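Local atomic coordinates of putative aliphatic sulfonates-binding protein (Escherichia coli, PDB entry 2X26), a protein that probably acts as the periplasmic binding component that delivers aliphatic sulfonates to an ABC-type transport system. Residues A[71-77]-A[280-285]; A[62-66]-A[264-268]; A[14-19]-A[209-215]. One frame throughout, in Å; residues are numbered along the deposited sequence. Where two conformers were deposited one is given.

How the interactions relate
Each interaction ties an early part of the chain to a late one, in the order 14-19, 62-66, 71-77, then 209-215, 264-268, 280-285, so the segments of any two contacts alternate. Interactions 1 and 2 are neighbours, with centres about 12 Å apart: helix 62-69 leads into strand 74-80, and Tyr76 OH touches Pro64 CB at 3.4 Å. Interaction 3 lies away from both, its centre about 24 Å from that of interaction 1 and about 26 Å from that of interaction 2, which is across the chain's centre. Together they fold the C-terminal third back onto elements of the lobe built round the sheet 33-38, 4-9, 56-59, 186-191, 74-80.

Interaction 1: residues A[71-77]-A[280-285]; sequences GADLVYV and IRQRIW
Tyr76 and Ile280 meet at the apolar centre of this contact, where the tail after helix 255-270 makes a single parallel-type beta bridge to strand 74-80, an outermost strand of the five-stranded mixed sheet in one lobe of the type II periplasmic binding protein fold. The methyl CD1 of Ile280 reaches Tyr76 OH at 3.6 Å while its other branch, CG2, lies 4.0 Å from Tyr76 CE2. A tyrosine suits this place because its ring can lie among aliphatic groups while its hydroxyl bonds to Gln261 of helix 255-270. Further along, Val77 CG1 packs 3.6 Å from Trp285 CE3; with CG anti to the backbone N (chi1 179°), the broad indole is laid beside the compact valine, and Ala195 of helix 192-197 touches both.

Between these patches run the backbone bonds of the bridge: Tyr76 N donates to Arg283 O at 2.8 Å, and Trp285 N returns a bond to Tyr76 O at 3.0 Å. Arg283 O also receives a CA-H...O contact from Val75.

At the polar edge, the Arg283 chain bends about its CB-CG bond (chi2 -63°) and passes Leu74 O with its methylenes. Asp73 OD1, 4.1 Å from Arg283 NE and well out of the guanidinium plane, may add a favourable charge but takes no N-H from it; its salt bridge is to Arg192. Replacing Arg283 by an alanine would probably leave Ala72 O without both its donors from this segment and the turn before the strand freer to shift. The guanidinium grips that carbonyl side-on, NE at 2.9 Å and NH2 at 2.8 Å from the same Ala72 O, which lies 11° out of the guanidinium plane.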
loop_
_atom_site.group_PDB
_atom_site.type_symbol
_atom_site.label_atom_id
_atom_site.label_comp_id
_atom_site.label_asym_id
_atom_site.label_seq_id
_atom_site.Cartn_x
_atom_site.Cartn_y
_atom_site.Cartn_z
ATOM N N GLY A 71 -7.466 -11.138 14.155
ATOM C CA GLY A 71 -7.896 -12.460 13.727
ATOM C C GLY A 71 -8.296 -12.581 12.257
ATOM O O GLY A 71 -8.620 -13.685 11.839
ATOM N N ALA A 72 -8.217 -11.527 11.439
ATOM C CA ALA A 72 -8.567 -11.704 10.034
ATOM C C ALA A 72 -7.572 -12.647 9.370
ATOM O O ALA A 72 -6.352 -12.607 9.658
ATOM C CB ALA A 72 -8.687 -10.393 9.308
ATOM N N ASP A 73 -8.076 -13.550 8.540
ATOM C CA ASP A 73 -7.204 -14.563 7.919
ATOM C C ASP A 73 -6.722 -14.084 6.536
ATOM O O ASP A 73 -6.404 -14.887 5.658
ATOM C CB ASP A 73 -7.906 -15.918 7.810
ATOM C CG ASP A 73 -6.946 -17.067 7.398
ATOM O OD1 ASP A 73 -5.705 -16.987 7.618
ATOM O OD2 ASP A 73 -7.452 -18.067 6.836
ATOM N N LEU A 74 -6.585 -12.787 6.372
ATOM C CA LEU A 74 -6.212 -12.230 5.055
ATOM C C LEU A 74 -4.757 -12.475 4.749
ATOM O O LEU A 74 -3.912 -12.278 5.619
ATOM C CB LEU A 74 -6.425 -10.749 5.088
ATOM C CG LEU A 74 -7.810 -10.384 5.554
ATOM C CD1 LEU A 74 -7.864 -8.842 5.615
ATOM C CD2 LEU A 74 -8.878 -10.938 4.591
ATOM N N VAL A 75 -4.445 -12.908 3.536
ATOM C CA VAL A 75 -3.085 -13.345 3.213
ATOM C C VAL A 75 -2.424 -12.321 2.323
ATOM O O VAL A 75 -3.111 -11.677 1.486
ATOM C CB VAL A 75 -3.071 -14.716 2.527
ATOM C CG1 VAL A 75 -3.542 -15.783 3.509
ATOM C CG2 VAL A 75 -3.914 -14.762 1.256
ATOM N N TYR A 76 -1.097 -12.184 2.485
ATOM C CA TYR A 76 -0.302 -11.342 1.599
ATOM C C TYR A 76 -0.020 -12.136 0.326
ATOM O O TYR A 76 0.671 -13.166 0.367
ATOM C CB TYR A 76 1.027 -11.003 2.266
ATOM C CG TYR A 76 0.927 -10.267 3.581
ATOM C CD1 TYR A 76 0.884 -8.853 3.625
ATOM C CD2 TYR A 76 0.935 -10.949 4.766
ATOM C CE1 TYR A 76 0.811 -8.158 4.852
ATOM C CE2 TYR A 76 0.854 -10.282 6.010
ATOM C CZ TYR A 76 0.791 -8.883 6.039
ATOM O OH TYR A 76 0.731 -8.206 7.250
ATOM N N VAL A 77 -0.568 -11.681 -0.784
ATOM C CA VAL A 77 -0.366 -12.355 -2.051
ATOM C C VAL A 77 0.793 -11.752 -2.873
ATOM O O VAL A 77 1.326 -12.428 -3.756
ATOM C CB VAL A 77 -1.653 -12.466 -2.942
ATOM C CG1 VAL A 77 -2.679 -13.514 -2.371
ATOM C CG2 VAL A 77 -2.280 -11.071 -3.234
ATOM N N ILE A 280 3.292 -13.126 11.234
ATOM C CA ILE A 280 3.151 -12.649 9.855
ATOM C C ILE A 280 3.381 -13.762 8.824
ATOM O O ILE A 280 2.675 -13.818 7.806
ATOM C CB ILE A 280 4.124 -11.453 9.534
ATOM C CG1 ILE A 280 3.744 -10.239 10.394
ATOM C CG2 ILE A 280 4.203 -11.133 7.966
ATOM C CD1 ILE A 280 2.342 -9.746 10.086
ATOM N N ARG A 281 4.351 -14.645 9.094
ATOM C CA ARG A 281 4.652 -15.683 8.132
ATOM C C ARG A 281 3.479 -16.625 7.855
ATOM O O ARG A 281 3.378 -17.125 6.753
ATOM C CB ARG A 281 5.886 -16.480 8.540
ATOM C CG ARG A 281 7.167 -15.636 8.374
ATOM C CD ARG A 281 8.255 -16.248 9.205
ATOM N NE ARG A 281 9.492 -15.486 9.202
ATOM C CZ ARG A 281 9.835 -14.585 10.125
ATOM N NH1 ARG A 281 9.008 -14.280 11.120
ATOM N NH2 ARG A 281 11.018 -13.993 10.048
ATOM N N GLN A 282 2.592 -16.828 8.830
ATOM C CA GLN A 282 1.399 -17.681 8.650
ATOM C C GLN A 282 0.428 -17.075 7.608
ATOM O O GLN A 282 -0.374 -17.801 6.987
ATOM C CB GLN A 282 0.698 -17.882 10.028
ATOM C CG GLN A 282 -0.427 -18.965 10.108
ATOM C CD GLN A 282 -1.817 -18.540 9.605
ATOM O OE1 GLN A 282 -2.242 -17.363 9.708
ATOM N NE2 GLN A 282 -2.545 -19.518 9.063
ATOM N N ARG A 283 0.527 -15.750 7.412
ATOM C CA ARG A 283 -0.343 -15.003 6.510
ATOM C C ARG A 283 0.274 -14.784 5.127
ATOM O O ARG A 283 -0.316 -14.081 4.321
ATOM C CB ARG A 283 -0.725 -13.634 7.108
ATOM C CG ARG A 283 -1.462 -13.694 8.447
ATOM C CD ARG A 283 -2.820 -14.389 8.340
ATOM N NE ARG A 283 -3.748 -13.889 9.368
ATOM C CZ ARG A 283 -3.725 -14.240 10.654
ATOM N NH1 ARG A 283 -2.798 -15.074 11.111
ATOM N NH2 ARG A 283 -4.623 -13.730 11.502
ATOM N N ILE A 284 1.455 -15.355 4.863
ATOM C CA ILE A 284 2.093 -15.223 3.559
ATOM C C ILE A 284 1.574 -16.319 2.613
ATOM O O ILE A 284 1.596 -17.500 2.964
ATOM C CB ILE A 284 3.638 -15.143 3.700
ATOM C CG1 ILE A 284 3.989 -13.764 4.272
ATOM C CG2 ILE A 284 4.327 -15.287 2.352
ATOM C CD1 ILE A 284 5.387 -13.614 4.706
ATOM N N TRP A 285 1.020 -15.915 1.465
ATOM C CA TRP A 285 0.570 -16.869 0.460
ATOM C C TRP A 285 1.753 -17.315 -0.377
ATOM O O TRP A 285 2.484 -16.470 -0.949
ATOM C CB TRP A 285 -0.535 -16.277 -0.407
ATOM C CG TRP A 285 -1.062 -17.189 -1.517
ATOM C CD1 TRP A 285 -1.715 -18.363 -1.361
ATOM C CD2 TRP A 285 -0.958 -16.965 -2.940
ATOM N NE1 TRP A 285 -2.028 -18.912 -2.602
ATOM C CE2 TRP A 285 -1.586 -18.058 -3.584
ATOM C CE3 TRP A 285 -0.400 -15.935 -3.727
ATOM C CZ2 TRP A 285 -1.686 -18.160 -4.990
ATOM C CZ3 TRP A 285 -0.486 -16.017 -5.131
ATOM C CH2 TRP A 285 -1.125 -17.137 -5.756
HETATM O O HOH W 1 3.284 -14.007 -1.652
#

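Interaction 2: residues A[62-66]-A[264-268]; sequences IPPIF and TADLF
A helix-helix interface in the binding-protein fold brings Ile62, Ile65 and Phe66 of helix 62-69 against Thr264, Ala265 and Phe268 of helix 255-270. The short segments cross at -61°, and their axes come no nearer than 10.3 Å, a spacing that gives branched and aromatic side chains room to fill the gap. No hydrogen bond links the two segments. Thr264 CG2 receives two isoleucine ends, Ile62 CD1 and Ile65 CD1, each at 3.6 Å. It is presented to them because it stands opposite the backbone N across CA-CB, which leaves OG1 beside the N, where it makes a weak bond to Leu260 O. Threonine thus offers a methyl to the interface while its hydroxyl turns back to its own helix. Ala265 lets the backbones draw closest: Ile65 CG2 rests 4.0 Å from Ala265 CB.

Phe268 completes the layer. Its CE2 meets Ile62 CG2 at 3.7 Å, and its CD2 lies 3.8 Å from Phe66 CE2; the two ring planes are nearly perpendicular (86°), meeting obliquely.

On the side of helix 255-270, Asn118 of helix 115-126 touches both Thr264 and Phe268; on that of helix 62-69, Val274 of the loop after helix 255-270 touches Ile65 and Phe66, and the helix leads on to strand 74-80.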
loop_
_atom_site.group_PDB
_atom_site.type_symbol
_atom_site.label_atom_id
_atom_site.label_comp_id
_atom_site.label_asym_id
_atom_site.label_seq_id
_atom_site.Cartn_x
_atom_site.Cartn_y
_atom_site.Cartn_z
ATOM N N ILE A 62 1.048 -1.097 6.964
ATOM C CA ILE A 62 0.464 -0.973 8.289
ATOM C C ILE A 62 -0.959 -1.538 8.452
ATOM O O ILE A 62 -1.175 -2.354 9.373
ATOM C CB ILE A 62 0.514 0.494 8.833
ATOM C CG1 ILE A 62 1.954 1.038 8.877
ATOM C CG2 ILE A 62 -0.197 0.549 10.207
ATOM C CD1 ILE A 62 2.985 0.065 9.447
ATOM N N PRO A 63 -1.915 -1.153 7.569
ATOM C CA PRO A 63 -3.285 -1.646 7.789
ATOM C C PRO A 63 -3.420 -3.156 7.993
ATOM O O PRO A 63 -4.217 -3.562 8.831
ATOM C CB PRO A 63 -4.070 -1.108 6.572
ATOM C CG PRO A 63 -3.322 0.224 6.216
ATOM C CD PRO A 63 -1.853 -0.148 6.473
ATOM N N PRO A 64 -2.678 -4.006 7.247
ATOM C CA PRO A 64 -2.861 -5.433 7.438
ATOM C C PRO A 64 -2.497 -5.915 8.820
ATOM O O PRO A 64 -3.039 -6.937 9.269
ATOM C CB PRO A 64 -1.849 -6.073 6.496
ATOM C CG PRO A 64 -1.604 -5.029 5.442
ATOM C CD PRO A 64 -1.798 -3.704 6.108
ATOM N N ILE A 65 -1.548 -5.235 9.472
ATOM C CA ILE A 65 -1.152 -5.662 10.825
ATOM C C ILE A 65 -2.357 -5.497 11.759
ATOM O O ILE A 65 -2.676 -6.411 12.554
ATOM C CB ILE A 65 0.049 -4.816 11.350
ATOM C CG1 ILE A 65 1.250 -5.078 10.470
ATOM C CG2 ILE A 65 0.315 -5.166 12.844
ATOM C CD1 ILE A 65 2.487 -4.094 10.704
ATOM N N PHE A 66 -3.033 -4.358 11.678
ATOM C CA PHE A 66 -4.280 -4.181 12.481
ATOM C C PHE A 66 -5.338 -5.260 12.219
ATOM O O PHE A 66 -5.895 -5.819 13.161
ATOM C CB PHE A 66 -4.908 -2.809 12.234
ATOM C CG PHE A 66 -4.190 -1.699 12.881
ATOM C CD1 PHE A 66 -4.631 -1.174 14.075
ATOM C CD2 PHE A 66 -3.059 -1.158 12.285
ATOM C CE1 PHE A 66 -3.948 -0.141 14.678
ATOM C CE2 PHE A 66 -2.383 -0.114 12.887
ATOM C CZ PHE A 66 -2.821 0.382 14.091
ATOM N N THR A 264 7.808 -4.825 12.194
ATOM C CA THR A 264 6.831 -3.743 12.357
ATOM C C THR A 264 5.627 -4.198 13.206
ATOM O O THR A 264 5.098 -3.447 14.057
ATOM C CB THR A 264 6.343 -3.227 10.987
ATOM O OG1 THR A 264 7.500 -2.798 10.233
ATOM C CG2 THR A 264 5.370 -2.033 11.176
ATOM N N ALA A 265 5.174 -5.426 12.969
ATOM C CA ALA A 265 4.076 -5.959 13.794
ATOM C C ALA A 265 4.496 -5.998 15.254
ATOM O O ALA A 265 3.729 -5.580 16.132
ATOM C CB ALA A 265 3.626 -7.320 13.329
ATOM N N ASP A 266 5.731 -6.430 15.507
ATOM C CA ASP A 266 6.232 -6.426 16.889
ATOM C C ASP A 266 6.278 -5.026 17.478
ATOM O O ASP A 266 5.799 -4.821 18.603
ATOM C CB ASP A 266 7.597 -7.090 17.015
ATOM C CG ASP A 266 7.597 -8.548 16.558
ATOM O OD1 ASP A 266 6.525 -9.182 16.457
ATOM O OD2 ASP A 266 8.706 -9.049 16.286
ATOM N N LEU A 267 6.806 -4.064 16.718
ATOM C CA LEU A 267 6.852 -2.666 17.154
ATOM C C LEU A 267 5.456 -2.136 17.520
ATOM O O LEU A 267 5.263 -1.498 18.572
ATOM C CB LEU A 267 7.442 -1.777 16.049
ATOM C CG LEU A 267 7.669 -0.291 16.395
ATOM C CD1 LEU A 267 8.639 -0.180 17.593
ATOM C CD2 LEU A 267 8.150 0.560 15.180
ATOM N N PHE A 268 4.482 -2.396 16.651
ATOM C CA PHE A 268 3.117 -1.971 16.910
ATOM C C PHE A 268 2.502 -2.641 18.144
ATOM O O PHE A 268 1.892 -1.952 18.968
ATOM C CB PHE A 268 2.227 -2.064 15.664
ATOM C CG PHE A 268 2.310 -0.838 14.786
ATOM C CD1 PHE A 268 3.541 -0.379 14.323
ATOM C CD2 PHE A 268 1.152 -0.133 14.411
ATOM C CE1 PHE A 268 3.613 0.786 13.510
ATOM C CE2 PHE A 268 1.237 0.999 13.629
ATOM C CZ PHE A 268 2.456 1.453 13.164
#

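Interaction 3: residues A[14-19]-A[209-215]; sequences IGMVLA and FSEADAL
Met16 lies over one face of the Phe209 ring at this crossing of helices 14-21 and 199-218. Met16 CG sits 3.8 Å from the ring centroid, only 10° off the normal, a CH-pi contact. The methionine chain runs on extended from there, bringing its sulfur obliquely near the ring in a Met-aromatic contact and CE to 3.7 Å from Phe209 CE2. A flexible, polarisable methionine matches a flat ring well. At the ring's edge, in its plane, Ala19 CB approaches Phe209 CD1 at 3.7 Å.

Small residues set the helices this close. Ala212 CB wedges against the backbone of the other helix, 3.3 Å from Ala19 N and 3.4 Å from Gly15 O. Gly15 CA lies 3.4 Å from Phe209 O, and a beta carbon there would collide with that oxygen, so glycine fits the place.

A polar bridge lies beside this apolar centre. Asp213 has CG opposite its backbone N (chi1 -165°), and its OD2 takes a bond from a water that in turn accepts from Gly15 N at 2.8 Å, so an amide in the first turn of helix 14-21 is satisfied. The same oxygen, OD2, also makes a salt bridge to Arg245, whose charge probably steadies the carboxylate as an anion. Ile14, against Asp213, also touches Leu227 and Met231 of helix 220-231.

With segment axes 7.3 Å apart at 85°, this is a close, nearly perpendicular helix crossing made possible by glycine and alanine. It packs helix 199-218 across the helix that follows the first strand of the type II binding-protein fold.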
loop_
_atom_site.group_PDB
_atom_site.type_symbol
_atom_site.label_atom_id
_atom_site.label_comp_id
_atom_site.label_asym_id
_atom_site.label_seq_id
_atom_site.Cartn_x
_atom_site.Cartn_y
_atom_site.Cartn_z
ATOM N N ILE A 14 -1.162 2.787 -7.633
ATOM C CA ILE A 14 -0.868 3.182 -9.036
ATOM C C ILE A 14 -1.066 2.092 -10.036
ATOM O O ILE A 14 -1.690 2.336 -11.061
ATOM C CB ILE A 14 0.550 3.749 -9.125
ATOM C CG1 ILE A 14 0.668 4.977 -8.209
ATOM C CG2 ILE A 14 0.911 4.056 -10.605
ATOM C CD1 ILE A 14 -0.501 6.087 -8.357
ATOM N N GLY A 15 -0.574 0.888 -9.720
ATOM C CA GLY A 15 -0.733 -0.273 -10.639
ATOM C C GLY A 15 -2.233 -0.513 -10.909
ATOM O O GLY A 15 -2.670 -0.664 -12.083
ATOM N N MET A 16 -3.025 -0.544 -9.825
ATOM C CA MET A 16 -4.454 -0.745 -9.960
ATOM C C MET A 16 -5.121 0.366 -10.772
ATOM O O MET A 16 -5.900 0.068 -11.690
ATOM C CB MET A 16 -5.119 -0.890 -8.597
ATOM C CG MET A 16 -4.823 -2.250 -7.992
ATOM S SD MET A 16 -5.756 -2.359 -6.446
ATOM C CE MET A 16 -5.538 -4.062 -6.092
ATOM N N VAL A 17 -4.805 1.601 -10.455
ATOM C CA VAL A 17 -5.496 2.759 -11.087
ATOM C C VAL A 17 -5.182 2.796 -12.590
ATOM O O VAL A 17 -6.102 2.997 -13.410
ATOM C CB VAL A 17 -5.109 4.076 -10.387
ATOM C CG1 VAL A 17 -5.545 5.343 -11.183
ATOM C CG2 VAL A 17 -5.783 4.120 -8.982
ATOM N N LEU A 18 -3.910 2.599 -12.950
ATOM C CA LEU A 18 -3.551 2.563 -14.372
ATOM C C LEU A 18 -4.150 1.339 -15.064
ATOM O O LEU A 18 -4.660 1.463 -16.165
ATOM C CB LEU A 18 -2.043 2.644 -14.608
ATOM C CG LEU A 18 -1.646 4.107 -14.800
ATOM C CD1 LEU A 18 -1.545 4.800 -13.465
ATOM C CD2 LEU A 18 -0.360 4.218 -15.582
ATOM N N ALA A 19 -4.140 0.170 -14.401
ATOM C CA ALA A 19 -4.792 -1.006 -15.008
ATOM C C ALA A 19 -6.278 -0.742 -15.277
ATOM O O ALA A 19 -6.820 -1.159 -16.319
ATOM C CB ALA A 19 -4.651 -2.264 -14.099
ATOM N N PHE A 209 -1.043 -5.613 -13.008
ATOM C CA PHE A 209 -0.854 -4.336 -12.272
ATOM C C PHE A 209 0.579 -3.851 -12.396
ATOM O O PHE A 209 0.840 -2.652 -12.450
ATOM C CB PHE A 209 -1.160 -4.464 -10.781
ATOM C CG PHE A 209 -2.582 -4.867 -10.476
ATOM C CD1 PHE A 209 -3.639 -4.466 -11.272
ATOM C CD2 PHE A 209 -2.851 -5.593 -9.312
ATOM C CE1 PHE A 209 -4.969 -4.839 -10.945
ATOM C CE2 PHE A 209 -4.159 -5.929 -8.929
ATOM C CZ PHE A 209 -5.218 -5.584 -9.762
ATOM N N SER A 210 1.518 -4.780 -12.378
ATOM C CA SER A 210 2.942 -4.355 -12.514
ATOM C C SER A 210 3.205 -3.775 -13.932
ATOM O O SER A 210 3.943 -2.780 -14.059
ATOM C CB SER A 210 3.885 -5.526 -12.166
ATOM O OG SER A 210 5.233 -5.088 -12.291
ATOM N N GLU A 211 2.640 -4.378 -14.976
ATOM C CA GLU A 211 2.731 -3.821 -16.350
ATOM C C GLU A 211 2.092 -2.428 -16.407
ATOM O O GLU A 211 2.578 -1.512 -17.080
ATOM C CB GLU A 211 2.013 -4.695 -17.373
ATOM C CG GLU A 211 2.639 -6.030 -17.631
ATOM C CD GLU A 211 1.796 -6.849 -18.596
ATOM O OE1 GLU A 211 1.436 -6.328 -19.685
ATOM O OE2 GLU A 211 1.448 -7.997 -18.255
ATOM N N ALA A 212 0.966 -2.295 -15.726
ATOM C CA ALA A 212 0.253 -1.036 -15.710
ATOM C C ALA A 212 1.053 0.035 -14.980
ATOM O O ALA A 212 1.124 1.182 -15.460
ATOM C CB ALA A 212 -1.167 -1.210 -15.054
ATOM N N ASP A 213 1.712 -0.318 -13.870
ATOM C CA ASP A 213 2.536 0.649 -13.140
ATOM C C ASP A 213 3.670 1.145 -14.057
ATOM O O ASP A 213 3.961 2.344 -14.067
ATOM C CB ASP A 213 3.099 0.019 -11.851
ATOM C CG ASP A 213 3.642 1.053 -10.870
ATOM O OD1 ASP A 213 4.518 1.871 -11.250
ATOM O OD2 ASP A 213 3.254 1.018 -9.696
ATOM N N ALA A 214 4.204 0.260 -14.887
ATOM C CA ALA A 214 5.317 0.631 -15.796
ATOM C C ALA A 214 4.930 1.704 -16.842
ATOM O O ALA A 214 5.811 2.407 -17.407
ATOM C CB ALA A 214 5.810 -0.555 -16.466
ATOM N N LEU A 215 3.629 1.810 -17.120
ATOM C CA LEU A 215 3.138 2.878 -17.998
ATOM C C LEU A 215 3.480 4.234 -17.445
ATOM O O LEU A 215 3.581 5.182 -18.223
ATOM C CB LEU A 215 1.614 2.761 -18.244
ATOM C CG LEU A 215 1.186 1.441 -18.910
ATOM C CD1 LEU A 215 -0.347 1.367 -18.968
ATOM C CD2 LEU A 215 1.786 1.220 -20.322
HETATM O O HOH W 2 1.549 0.100 -8.079
#